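[4Fe-4S]-dependent U34-ARNt thiolase (Methanococcus maripaludis, PDB 6SCY) probably transfers sulfur to uridine 34 of tRNA, carrying a [4Fe-4S] cluster and zinc in the crystal and presumably binding ATP. Local coordinates at residues F164-H169 with I206-K211; I50-G55 with S79-I84; R35-T40 with E210-D215; D173-V178 with S261-Y266. All coordinates share one frame; numbering follows the deposited sequence.

Contact 1 (F164-H169 with I206-K211); sequences FLAIGH and IKPLEK. With SO4 (sulfate ion), chain B.
Ile206 sits against strand 164-167 through two backbone hydrogen bonds, one on each side of Ala166. Its N donates to Leu165 O at 2.8 Å, and its O receives Ile167 N at 2.8 Å, nearly in line with the carbonyl (169° at the oxygen). Ala166 and Ile206 thus form a parallel bridge. The side chain of Ile206 has CG1 between the backbone N and the carbonyl carbon (chi1 54°), and its CD1 lies 3.9 Å from Ala166 CB. CG2 meets Phe164 CD1 at 3.7 Å, the two side chains crossing at about a right angle. Further along, His169 and Lys207 run side by side and point the same way. Lys207 CE comes to the edge of the imidazole, near its plane, 3.5 Å from His169 ND1, while Ile167 CG2 lies over one face of that ring, toward its rim. On the same ring, NE2 makes a weak hydrogen bond at 3.2 Å to O3 of a sulfate, probably from the crystallisation liquor. A type I turn from Lys207 to Glu210 keeps the chain beside His169, and behind this shell Leu209 and Pro208 pack on helix 60-75. Val52 of the neighbouring strand touches Phe164, Ala166 and Ile206. Pairing of an inner strand with a short outermost one at the sheet edge, beside Gly168 of the predicted ATP site, belongs to the parallel alpha/beta fold of PP-loop proteins.

Contact 2 (I50-G55 with S79-I84); sequences IKVAMG and SNLIAI
Met54 places CG between its backbone N and carbonyl carbon (chi1 46°) and then runs extended, so that its tip reaches Leu81 across the strands. The two side chains cross at about a right angle, with Met54 CE 3.8 Å from Leu81 CD2. Leu81, its CG anti to the backbone N (chi1 -161°), also lays CD1 alongside Val52, 3.9 Å from Val52 CB. Val52, Met54, Leu81 and Ala83 line the face that packs on helix 60-75 through Tyr73 and Ala66. The other face carries Lys51, Asn80, Ala53, Ile82 and Ile84. There Ile84 CD1 rests 3.6 Å from Ala53 CB, and the aliphatic chain of Lys51 passes over Ile82 CD1, 3.6 Å from Lys51 CD, before its NZ bonds to the carbonyl of Glu160. An alanine in place of Lys51 would probably leave Ile82 CD1 without its aliphatic cover and Glu160 O without that donor. Backbone bonds alternate from strand to strand: Asn80 N to Ile50 O, Val52 N to Asn80 O, Ile82 N to Val52 O at 3.0 Å, and Ile84 N to Met54 O at 2.9 Å. Met54 N to Ile82 O is weak. Strands 51-55 and 80-87 run parallel, their segments here 22° apart, and with helix 60-75 make a beta-alpha-beta unit whose first strand ends at Gly55 of the predicted ATP site, as in the PP-loop family.

Contact 3 (R35-T40 with E210-D215); sequences RKVRKT and EKIPED
The end of the Ile212 side chain comes close to helix 26-41, CG1 standing anti to the carbonyl carbon (chi1 -48°) and CD1 ending 3.7 Å from Lys36 CB. Its CG1 lies 4.0 Å from Val37 CG2, the two side chains crossing at about a right angle. Lys36 CD also touches Ile212 CD1, and beyond it bends at chi3 and chi4 lead the ammonium away. On Thr40 the first torsion (chi1 -49°) sets OG1 beside the backbone N and CG2 anti to it. CG2 thereby reaches Glu210 CB at 4.0 Å, whereas OG1 turns back to donate to Lys36 O at 2.7 Å. That carbonyl also accepts Thr40 N, the two donors coming from opposite faces of its plane. A water donates to Thr40 OG1 and accepts from Lys211 N at 2.8 Å, bridging helix 26-41 to the loop. Lys211 CG passes near Thr40 OG1; bends at chi2 and chi4 follow, and NZ forms salt bridges with Glu210 OE1 (3.5 Å) and Glu267. No direct hydrogen bond links the segments: apolar carbons and one water join the helix to the loop, while the Lys211 ammonium, between the carboxylates of Glu210 and Glu267, probably offsets part of their negative charge.

Contact 4 (D173-V178 with S261-Y266); sequences DVAQAV and SIVRGY
Val178 and Tyr266 make the aromatic part of the contact. Tyr266 has CG anti to its backbone N (chi1 -170°), and one face of its ring meets the valine. Val178 CG2 stands over that face in a CH-pi contact, 4.1 Å from the ring centroid, 24° off the ring normal and displaced toward the rim near CG. Its other methyl, CG1, lies 3.7 Å from Tyr266 CD1, so both branches of the valine bear on the tyrosine. An alanine in place of Tyr266 would probably open a gap where the ring lay beside Val178, leaving its methyls only CB to touch there. The tyrosine also touches Asn181 and Tyr182, further along helix 171-184.

These residues belong to two helices, 171-184 and 258-270, whose segments cross at 62° with their axes 8.9 Å apart at closest approach. Helix 171-184 follows strand 164-167 of the PP-loop core, and Asp173, near its start, belongs to the predicted ATP site.

Aliphatic contacts fill the rest of the interface. Val178 CG1 meets Ile262 CG2 at 3.7 Å as the two side chains slide past each other in opposite directions. Small Ala175 lets the helices come close: Val263 CG2 reaches its CA at 3.7 Å, with the CA atoms of Ala175 and Val263 5.6 Å apart. Val174 and Val263 cross at about a right angle, Val174 CG1 to Val263 CG1 at 3.8 Å.

No hydrogen bond passes between the two segments. Polar links run outward instead, from Gln176 weakly to Arg241 and from Ser261 OG to Ser258 O and to the backbone of another protein chain.

Contacts 1 and 2 share the parallel sheet, their centres about 12 Å apart, because strands 164-167 and 51-55 are neighbours: Ala166 probably hydrogen-bonds to Ala53 and Gly55. Along the chain contact 2 closes before contact 1 opens, whereas contact 3 starts earlier, on helix 26-41, and spans contact 2. Contacts 1 and 3 share Glu210 and Lys211, with centres about 9 Å apart. Contact 4 alternates with both along the sequence and touches them through Val174 and Val263; it lies about 26 Å from contact 2, centre to centre. The sheet, helix 26-41, whose first turn carries the zinc ligand Cys28, and the 258-270 helix thus converge on the 206-211 loop beside the predicted ATP site.

Contact 1 (F164-H169 with I206-K211)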
loop_
_atom_site.group_PDB
_atom_site.type_symbol
_atom_site.label_atom_id
_atom_site.label_comp_id
_atom_site.label_asym_id
_atom_site.label_seq_id
_atom_site.Cartn_x
_atom_site.Cartn_y
_atom_site.Cartn_z
ATOM N N PHE A 164 16.532 -24.645 6.981
ATOM C CA PHE A 164 15.937 -23.315 7.041
ATOM C C PHE A 164 16.902 -22.278 7.607
ATOM O O PHE A 164 17.805 -22.617 8.381
ATOM C CB PHE A 164 14.647 -23.335 7.874
ATOM C CG PHE A 164 13.574 -24.264 7.366
ATOM C CD1 PHE A 164 12.784 -23.911 6.278
ATOM C CD2 PHE A 164 13.342 -25.486 7.985
ATOM C CE1 PHE A 164 11.787 -24.769 5.811
ATOM C CE2 PHE A 164 12.342 -26.343 7.519
ATOM C CZ PHE A 164 11.571 -25.977 6.435
ATOM N N LEU A 165 16.704 -21.010 7.213
ATOM C CA LEU A 165 17.470 -19.871 7.706
ATOM C C LEU A 165 16.468 -18.962 8.433
ATOM O O LEU A 165 15.620 -18.342 7.793
ATOM C CB LEU A 165 18.199 -19.146 6.552
ATOM C CG LEU A 165 18.880 -17.800 6.852
ATOM C CD1 LEU A 165 20.166 -17.971 7.642
ATOM C CD2 LEU A 165 19.187 -17.066 5.569
ATOM N N ALA A 166 16.525 -18.950 9.775
ATOM C CA ALA A 166 15.629 -18.151 10.602
ATOM C C ALA A 166 16.129 -16.713 10.751
ATOM O O ALA A 166 17.287 -16.499 11.101
ATOM C CB ALA A 166 15.442 -18.807 11.956
ATOM N N ILE A 167 15.263 -15.731 10.426
ATOM C CA ILE A 167 15.544 -14.288 10.494
ATOM C C ILE A 167 14.578 -13.642 11.497
ATOM O O ILE A 167 13.380 -13.920 11.466
ATOM C CB ILE A 167 15.510 -13.601 9.083
ATOM C CG1 ILE A 167 16.238 -14.415 7.984
ATOM C CG2 ILE A 167 16.029 -12.165 9.131
ATOM C CD1 ILE A 167 17.736 -14.520 8.097
ATOM N N GLY A 168 15.118 -12.804 12.379
ATOM C CA GLY A 168 14.370 -12.131 13.438
ATOM C C GLY A 168 13.564 -10.906 13.042
ATOM O O GLY A 168 13.644 -9.873 13.716
ATOM N N HIS A 169 12.758 -11.011 11.968
ATOM C CA HIS A 169 11.913 -9.897 11.530
ATOM C C HIS A 169 10.617 -9.968 12.299
ATOM O O HIS A 169 10.013 -11.045 12.370
ATOM C CB HIS A 169 11.639 -9.943 10.014
ATOM C CG HIS A 169 12.827 -9.654 9.144
ATOM N ND1 HIS A 169 12.963 -10.240 7.896
ATOM C CD2 HIS A 169 13.880 -8.832 9.354
ATOM C CE1 HIS A 169 14.087 -9.761 7.396
ATOM N NE2 HIS A 169 14.676 -8.915 8.240
ATOM N N ILE A 206 12.991 -18.316 6.895
ATOM C CA ILE A 206 11.842 -18.366 7.807
ATOM C C ILE A 206 11.934 -17.209 8.809
ATOM O O ILE A 206 13.037 -16.831 9.195
ATOM C CB ILE A 206 11.630 -19.758 8.491
ATOM C CG1 ILE A 206 12.905 -20.265 9.212
ATOM C CG2 ILE A 206 11.127 -20.781 7.481
ATOM C CD1 ILE A 206 12.694 -21.157 10.438
ATOM N N LYS A 207 10.792 -16.614 9.188
ATOM C CA LYS A 207 10.743 -15.510 10.154
ATOM C C LYS A 207 9.803 -15.913 11.288
ATOM O O LYS A 207 8.585 -15.762 11.151
ATOM C CB LYS A 207 10.295 -14.192 9.499
ATOM C CG LYS A 207 11.342 -13.566 8.600
ATOM C CD LYS A 207 10.713 -12.997 7.339
ATOM C CE LYS A 207 11.663 -13.038 6.170
ATOM N NZ LYS A 207 11.964 -14.433 5.733
ATOM N N PRO A 208 10.322 -16.495 12.393
ATOM C CA PRO A 208 9.424 -16.913 13.477
ATOM C C PRO A 208 8.678 -15.751 14.123
ATOM O O PRO A 208 7.521 -15.910 14.474
ATOM C CB PRO A 208 10.361 -17.626 14.464
ATOM C CG PRO A 208 11.607 -17.933 13.682
ATOM C CD PRO A 208 11.729 -16.800 12.720
ATOM N N LEU A 209 9.313 -14.578 14.218
ATOM C CA LEU A 209 8.731 -13.391 14.852
ATOM C C LEU A 209 7.822 -12.539 13.940
ATOM O O LEU A 209 7.302 -11.518 14.395
ATOM C CB LEU A 209 9.851 -12.518 15.472
ATOM C CG LEU A 209 10.724 -13.147 16.589
ATOM C CD1 LEU A 209 11.802 -12.211 17.007
ATOM C CD2 LEU A 209 9.918 -13.460 17.813
ATOM N N GLU A 210 7.615 -12.972 12.678
ATOM C CA GLU A 210 6.857 -12.309 11.604
ATOM C C GLU A 210 5.492 -11.702 11.998
ATOM O O GLU A 210 5.045 -10.739 11.374
ATOM C CB GLU A 210 6.665 -13.293 10.443
ATOM C CG GLU A 210 6.488 -12.650 9.079
ATOM C CD GLU A 210 6.176 -13.613 7.948
ATOM O OE1 GLU A 210 5.647 -13.152 6.909
ATOM O OE2 GLU A 210 6.457 -14.826 8.094
ATOM N N LYS A 211 4.826 -12.280 13.000
ATOM C CA LYS A 211 3.495 -11.847 13.427
ATOM C C LYS A 211 3.441 -11.313 14.866
ATOM O O LYS A 211 2.347 -11.071 15.391
ATOM C CB LYS A 211 2.469 -12.985 13.216
ATOM C CG LYS A 211 2.316 -13.480 11.771
ATOM C CD LYS A 211 1.458 -12.554 10.915
ATOM C CE LYS A 211 1.645 -12.808 9.439
ATOM N NZ LYS A 211 2.893 -12.177 8.925
HETATM S S SO4 B . 18.654 -9.103 7.214
HETATM O O1 SO4 B . 19.068 -10.300 7.944
HETATM O O2 SO4 B . 18.554 -7.971 8.137
HETATM O O3 SO4 B . 17.354 -9.333 6.585
HETATM O O4 SO4 B . 19.642 -8.806 6.180
#

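Contact 2 (I50-G55 with S79-I84)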
loop_
_atom_site.group_PDB
_atom_site.type_symbol
_atom_site.label_atom_id
_atom_site.label_comp_id
_atom_site.label_asym_id
_atom_site.label_seq_id
_atom_site.Cartn_x
_atom_site.Cartn_y
_atom_site.Cartn_z
ATOM N N ILE A 50 15.422 -32.100 11.277
ATOM C CA ILE A 50 15.714 -30.838 10.572
ATOM C C ILE A 50 16.770 -29.998 11.330
ATOM O O ILE A 50 16.842 -30.046 12.554
ATOM C CB ILE A 50 14.484 -29.975 10.140
ATOM C CG1 ILE A 50 13.609 -29.579 11.322
ATOM C CG2 ILE A 50 13.664 -30.613 9.022
ATOM C CD1 ILE A 50 13.762 -28.207 11.613
ATOM N N LYS A 51 17.572 -29.229 10.575
ATOM C CA LYS A 51 18.639 -28.352 11.063
ATOM C C LYS A 51 18.264 -26.903 10.717
ATOM O O LYS A 51 17.978 -26.618 9.549
ATOM C CB LYS A 51 19.966 -28.759 10.383
ATOM C CG LYS A 51 21.207 -28.077 10.926
ATOM C CD LYS A 51 22.430 -28.487 10.141
ATOM C CE LYS A 51 23.358 -29.367 10.937
ATOM N NZ LYS A 51 24.689 -29.466 10.290
ATOM N N VAL A 52 18.229 -25.999 11.715
ATOM C CA VAL A 52 17.872 -24.596 11.459
ATOM C C VAL A 52 18.994 -23.644 11.825
ATOM O O VAL A 52 19.349 -23.528 12.996
ATOM C CB VAL A 52 16.526 -24.156 12.099
ATOM C CG1 VAL A 52 16.257 -22.670 11.868
ATOM C CG2 VAL A 52 15.361 -24.990 11.584
ATOM N N ALA A 53 19.535 -22.952 10.817
ATOM C CA ALA A 53 20.554 -21.917 10.967
ATOM C C ALA A 53 19.791 -20.657 11.320
ATOM O O ALA A 53 18.649 -20.510 10.882
ATOM C CB ALA A 53 21.282 -21.712 9.653
ATOM N N MET A 54 20.374 -19.760 12.111
ATOM C CA MET A 54 19.650 -18.550 12.473
ATOM C C MET A 54 20.541 -17.340 12.561
ATOM O O MET A 54 21.513 -17.341 13.312
ATOM C CB MET A 54 18.796 -18.724 13.744
ATOM C CG MET A 54 19.491 -19.393 14.876
ATOM S SD MET A 54 18.460 -19.376 16.345
ATOM C CE MET A 54 19.668 -19.775 17.535
ATOM N N GLY A 55 20.212 -16.330 11.765
ATOM C CA GLY A 55 20.938 -15.071 11.718
ATOM C C GLY A 55 20.728 -14.286 12.993
ATOM O O GLY A 55 19.642 -13.747 13.219
ATOM N N SER A 79 16.958 -32.854 15.968
ATOM C CA SER A 79 16.842 -31.538 15.338
ATOM C C SER A 79 17.886 -30.579 15.878
ATOM O O SER A 79 18.066 -30.497 17.091
ATOM C CB SER A 79 15.427 -30.989 15.434
ATOM O OG SER A 79 14.687 -31.420 14.304
ATOM N N ASN A 80 18.629 -29.916 14.979
ATOM C CA ASN A 80 19.738 -29.037 15.339
ATOM C C ASN A 80 19.430 -27.565 15.131
ATOM O O ASN A 80 18.558 -27.221 14.329
ATOM C CB ASN A 80 20.995 -29.449 14.555
ATOM C CG ASN A 80 22.291 -29.074 15.217
ATOM O OD1 ASN A 80 22.975 -28.137 14.795
ATOM N ND2 ASN A 80 22.660 -29.802 16.270
ATOM N N LEU A 81 20.174 -26.690 15.840
ATOM C CA LEU A 81 20.028 -25.236 15.772
ATOM C C LEU A 81 21.423 -24.591 15.802
ATOM O O LEU A 81 22.169 -24.767 16.765
ATOM C CB LEU A 81 19.147 -24.758 16.945
ATOM C CG LEU A 81 18.492 -23.389 16.846
ATOM C CD1 LEU A 81 17.429 -23.367 15.790
ATOM C CD2 LEU A 81 17.859 -23.009 18.158
ATOM N N ILE A 82 21.796 -23.906 14.715
ATOM C CA ILE A 82 23.095 -23.242 14.584
ATOM C C ILE A 82 22.857 -21.736 14.486
ATOM O O ILE A 82 21.942 -21.321 13.786
ATOM C CB ILE A 82 23.911 -23.782 13.364
ATOM C CG1 ILE A 82 23.881 -25.315 13.283
ATOM C CG2 ILE A 82 25.371 -23.274 13.382
ATOM C CD1 ILE A 82 24.177 -25.869 11.889
ATOM N N ALA A 83 23.670 -20.917 15.175
ATOM C CA ALA A 83 23.552 -19.457 15.126
ATOM C C ALA A 83 24.690 -18.864 14.325
ATOM O O ALA A 83 25.838 -19.246 14.527
ATOM C CB ALA A 83 23.545 -18.878 16.529
ATOM N N ILE A 84 24.377 -17.955 13.402
ATOM C CA ILE A 84 25.386 -17.300 12.567
ATOM C C ILE A 84 25.406 -15.803 12.822
ATOM O O ILE A 84 24.389 -15.126 12.622
ATOM C CB ILE A 84 25.259 -17.596 11.045
ATOM C CG1 ILE A 84 24.915 -19.067 10.735
ATOM C CG2 ILE A 84 26.525 -17.147 10.307
ATOM C CD1 ILE A 84 23.925 -19.221 9.591
#

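Contact 3 (R35-T40 with E210-D215)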
loop_
_atom_site.group_PDB
_atom_site.type_symbol
_atom_site.label_atom_id
_atom_site.label_comp_id
_atom_site.label_asym_id
_atom_site.label_seq_id
_atom_site.Cartn_x
_atom_site.Cartn_y
_atom_site.Cartn_z
ATOM N N ARG A 35 2.480 -19.842 21.062
ATOM C CA ARG A 35 1.404 -20.406 20.241
ATOM C C ARG A 35 1.363 -19.749 18.855
ATOM O O ARG A 35 1.171 -20.453 17.866
ATOM C CB ARG A 35 0.046 -20.255 20.965
ATOM C CG ARG A 35 -1.170 -20.792 20.199
ATOM C CD ARG A 35 -2.414 -19.951 20.436
ATOM N NE ARG A 35 -2.338 -18.634 19.798
ATOM C CZ ARG A 35 -2.827 -18.348 18.594
ATOM N NH1 ARG A 35 -3.426 -19.288 17.871
ATOM N NH2 ARG A 35 -2.715 -17.122 18.100
ATOM N N LYS A 36 1.532 -18.413 18.795
ATOM C CA LYS A 36 1.525 -17.628 17.561
ATOM C C LYS A 36 2.752 -17.923 16.698
ATOM O O LYS A 36 2.625 -17.947 15.473
ATOM C CB LYS A 36 1.463 -16.137 17.890
ATOM C CG LYS A 36 0.410 -15.368 17.123
ATOM C CD LYS A 36 0.216 -13.982 17.759
ATOM C CE LYS A 36 -1.209 -13.647 18.184
ATOM N NZ LYS A 36 -1.670 -14.452 19.352
ATOM N N VAL A 37 3.935 -18.136 17.337
ATOM C CA VAL A 37 5.210 -18.466 16.677
ATOM C C VAL A 37 5.125 -19.896 16.129
ATOM O O VAL A 37 5.555 -20.140 15.004
ATOM C CB VAL A 37 6.440 -18.237 17.606
ATOM C CG1 VAL A 37 7.718 -18.835 17.023
ATOM C CG2 VAL A 37 6.640 -16.754 17.900
ATOM N N ARG A 38 4.523 -20.819 16.908
ATOM C CA ARG A 38 4.295 -22.217 16.533
ATOM C C ARG A 38 3.380 -22.266 15.303
ATOM O O ARG A 38 3.574 -23.109 14.429
ATOM C CB ARG A 38 3.673 -22.992 17.707
ATOM C CG ARG A 38 3.809 -24.509 17.611
ATOM C CD ARG A 38 3.277 -25.222 18.848
ATOM N NE ARG A 38 4.201 -25.134 19.986
ATOM C CZ ARG A 38 3.897 -24.603 21.168
ATOM N NH1 ARG A 38 2.682 -24.108 21.391
ATOM N NH2 ARG A 38 4.801 -24.568 22.139
ATOM N N LYS A 39 2.410 -21.335 15.230
ATOM C CA LYS A 39 1.456 -21.179 14.132
ATOM C C LYS A 39 2.162 -20.610 12.894
ATOM O O LYS A 39 1.895 -21.084 11.792
ATOM C CB LYS A 39 0.291 -20.261 14.563
ATOM C CG LYS A 39 -0.978 -20.437 13.744
ATOM C CD LYS A 39 -2.183 -19.785 14.413
ATOM C CE LYS A 39 -3.489 -20.321 13.880
ATOM N NZ LYS A 39 -4.657 -19.688 14.547
ATOM N N THR A 40 3.058 -19.603 13.077
ATOM C CA THR A 40 3.813 -18.952 11.990
ATOM C C THR A 40 4.755 -19.939 11.266
ATOM O O THR A 40 4.798 -19.945 10.032
ATOM C CB THR A 40 4.550 -17.676 12.479
ATOM O OG1 THR A 40 3.660 -16.837 13.205
ATOM C CG2 THR A 40 5.115 -16.860 11.340
ATOM N N GLU A 210 7.615 -12.972 12.678
ATOM C CA GLU A 210 6.857 -12.309 11.604
ATOM C C GLU A 210 5.492 -11.702 11.998
ATOM O O GLU A 210 5.045 -10.739 11.374
ATOM C CB GLU A 210 6.665 -13.293 10.443
ATOM C CG GLU A 210 6.488 -12.650 9.079
ATOM C CD GLU A 210 6.176 -13.613 7.948
ATOM O OE1 GLU A 210 5.647 -13.152 6.909
ATOM O OE2 GLU A 210 6.457 -14.826 8.094
ATOM N N LYS A 211 4.826 -12.280 13.000
ATOM C CA LYS A 211 3.495 -11.847 13.427
ATOM C C LYS A 211 3.441 -11.313 14.866
ATOM O O LYS A 211 2.347 -11.071 15.391
ATOM C CB LYS A 211 2.469 -12.985 13.216
ATOM C CG LYS A 211 2.316 -13.480 11.771
ATOM C CD LYS A 211 1.458 -12.554 10.915
ATOM C CE LYS A 211 1.645 -12.808 9.439
ATOM N NZ LYS A 211 2.893 -12.177 8.925
ATOM N N ILE A 212 4.607 -11.100 15.487
ATOM C CA ILE A 212 4.696 -10.584 16.851
ATOM C C ILE A 212 5.144 -9.116 16.762
ATOM O O ILE A 212 6.215 -8.864 16.214
ATOM C CB ILE A 212 5.652 -11.445 17.733
ATOM C CG1 ILE A 212 5.381 -12.980 17.623
ATOM C CG2 ILE A 212 5.650 -10.982 19.173
ATOM C CD1 ILE A 212 4.075 -13.531 18.212
ATOM N N PRO A 213 4.342 -8.134 17.255
ATOM C CA PRO A 213 4.761 -6.722 17.173
ATOM C C PRO A 213 6.016 -6.454 17.986
ATOM O O PRO A 213 6.303 -7.197 18.927
ATOM C CB PRO A 213 3.574 -5.966 17.768
ATOM C CG PRO A 213 2.429 -6.909 17.683
ATOM C CD PRO A 213 3.030 -8.248 17.917
ATOM N N GLU A 214 6.765 -5.398 17.627
ATOM C CA GLU A 214 8.022 -5.024 18.288
ATOM C C GLU A 214 7.882 -4.908 19.810
ATOM O O GLU A 214 8.766 -5.365 20.533
ATOM C CB GLU A 214 8.595 -3.732 17.687
ATOM C CG GLU A 214 10.094 -3.595 17.874
ATOM C CD GLU A 214 10.678 -2.220 17.592
ATOM O OE1 GLU A 214 10.452 -1.688 16.479
ATOM O OE2 GLU A 214 11.376 -1.681 18.481
ATOM N N ASP A 215 6.750 -4.335 20.275
ATOM C CA ASP A 215 6.412 -4.117 21.683
ATOM C C ASP A 215 6.280 -5.431 22.426
ATOM O O ASP A 215 6.711 -5.513 23.573
ATOM C CB ASP A 215 5.117 -3.306 21.810
ATOM C CG ASP A 215 5.080 -2.083 20.920
ATOM O OD1 ASP A 215 5.393 -0.976 21.421
ATOM O OD2 ASP A 215 4.751 -2.234 19.708
HETATM O O HOH W 1 5.101 -14.759 14.255
#

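Contact 4 (D173-V178 with S261-Y266)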
loop_
_atom_site.group_PDB
_atom_site.type_symbol
_atom_site.label_atom_id
_atom_site.label_comp_id
_atom_site.label_asym_id
_atom_site.label_seq_id
_atom_site.Cartn_x
_atom_site.Cartn_y
_atom_site.Cartn_z
ATOM N N ASP A 173 8.654 -4.624 11.677
ATOM C CA ASP A 173 9.684 -4.738 10.624
ATOM C C ASP A 173 9.089 -5.067 9.248
ATOM O O ASP A 173 9.500 -4.485 8.241
ATOM C CB ASP A 173 10.698 -5.848 10.974
ATOM C CG ASP A 173 11.773 -5.467 11.959
ATOM O OD1 ASP A 173 12.858 -5.042 11.515
ATOM O OD2 ASP A 173 11.544 -5.620 13.166
ATOM N N VAL A 174 8.135 -6.021 9.223
ATOM C CA VAL A 174 7.452 -6.537 8.035
ATOM C C VAL A 174 6.411 -5.550 7.485
ATOM O O VAL A 174 6.368 -5.363 6.272
ATOM C CB VAL A 174 6.868 -7.943 8.303
ATOM C CG1 VAL A 174 6.128 -8.489 7.088
ATOM C CG2 VAL A 174 7.972 -8.907 8.718
ATOM N N ALA A 175 5.594 -4.915 8.358
ATOM C CA ALA A 175 4.585 -3.926 7.959
ATOM C C ALA A 175 5.216 -2.700 7.300
ATOM O O ALA A 175 4.662 -2.175 6.339
ATOM C CB ALA A 175 3.762 -3.505 9.163
ATOM N N GLN A 176 6.390 -2.273 7.803
ATOM C CA GLN A 176 7.167 -1.132 7.321
ATOM C C GLN A 176 7.694 -1.369 5.922
ATOM O O GLN A 176 7.532 -0.502 5.065
ATOM C CB GLN A 176 8.347 -0.849 8.264
ATOM C CG GLN A 176 7.937 -0.216 9.580
ATOM C CD GLN A 176 8.951 -0.440 10.665
ATOM O OE1 GLN A 176 10.127 -0.733 10.412
ATOM N NE2 GLN A 176 8.507 -0.305 11.908
ATOM N N ALA A 177 8.356 -2.522 5.697
ATOM C CA ALA A 177 8.932 -2.908 4.410
ATOM C C ALA A 177 7.873 -3.002 3.309
ATOM O O ALA A 177 8.133 -2.582 2.177
ATOM C CB ALA A 177 9.670 -4.228 4.553
ATOM N N VAL A 178 6.675 -3.521 3.654
ATOM C CA VAL A 178 5.531 -3.668 2.755
ATOM C C VAL A 178 5.083 -2.265 2.350
ATOM O O VAL A 178 4.997 -1.979 1.158
ATOM C CB VAL A 178 4.395 -4.504 3.406
ATOM C CG1 VAL A 178 3.078 -4.329 2.669
ATOM C CG2 VAL A 178 4.763 -5.981 3.477
ATOM N N SER A 261 -3.214 -6.210 8.925
ATOM C CA SER A 261 -4.002 -6.116 7.690
ATOM C C SER A 261 -3.183 -5.612 6.517
ATOM O O SER A 261 -3.496 -5.966 5.386
ATOM C CB SER A 261 -5.271 -5.294 7.886
ATOM O OG SER A 261 -4.995 -3.911 8.009
ATOM N N ILE A 262 -2.126 -4.814 6.782
ATOM C CA ILE A 262 -1.194 -4.321 5.764
ATOM C C ILE A 262 -0.394 -5.529 5.244
ATOM O O ILE A 262 -0.303 -5.712 4.028
ATOM C CB ILE A 262 -0.273 -3.192 6.307
ATOM C CG1 ILE A 262 -1.070 -1.903 6.586
ATOM C CG2 ILE A 262 0.859 -2.895 5.328
ATOM C CD1 ILE A 262 -0.387 -0.898 7.570
ATOM N N VAL A 263 0.130 -6.370 6.173
ATOM C CA VAL A 263 0.919 -7.574 5.885
ATOM C C VAL A 263 0.062 -8.661 5.230
ATOM O O VAL A 263 0.445 -9.168 4.178
ATOM C CB VAL A 263 1.693 -8.094 7.127
ATOM C CG1 VAL A 263 2.451 -9.384 6.814
ATOM C CG2 VAL A 263 2.651 -7.045 7.659
ATOM N N ARG A 264 -1.094 -9.011 5.830
ATOM C CA ARG A 264 -2.004 -10.029 5.289
ATOM C C ARG A 264 -2.452 -9.660 3.868
ATOM O O ARG A 264 -2.676 -10.552 3.044
ATOM C CB ARG A 264 -3.220 -10.249 6.204
ATOM C CG ARG A 264 -3.799 -11.659 6.083
ATOM C CD ARG A 264 -5.296 -11.710 6.386
ATOM N NE ARG A 264 -5.937 -12.914 5.838
ATOM C CZ ARG A 264 -6.197 -14.015 6.536
ATOM N NH1 ARG A 264 -5.882 -14.086 7.823
ATOM N NH2 ARG A 264 -6.779 -15.054 5.950
ATOM N N GLY A 265 -2.537 -8.350 3.609
ATOM C CA GLY A 265 -2.902 -7.775 2.323
ATOM C C GLY A 265 -1.835 -7.996 1.278
ATOM O O GLY A 265 -2.153 -8.131 0.098
ATOM N N TYR A 266 -0.568 -8.046 1.705
ATOM C CA TYR A 266 0.581 -8.285 0.834
ATOM C C TYR A 266 0.748 -9.783 0.574
ATOM O O TYR A 266 1.210 -10.168 -0.502
ATOM C CB TYR A 266 1.850 -7.713 1.478
ATOM C CG TYR A 266 3.055 -7.692 0.567
ATOM C CD1 TYR A 266 3.297 -6.611 -0.274
ATOM C CD2 TYR A 266 3.992 -8.722 0.593
ATOM C CE1 TYR A 266 4.427 -6.563 -1.084
ATOM C CE2 TYR A 266 5.121 -8.692 -0.221
ATOM C CZ TYR A 266 5.334 -7.610 -1.058
ATOM O OH TYR A 266 6.452 -7.562 -1.855
#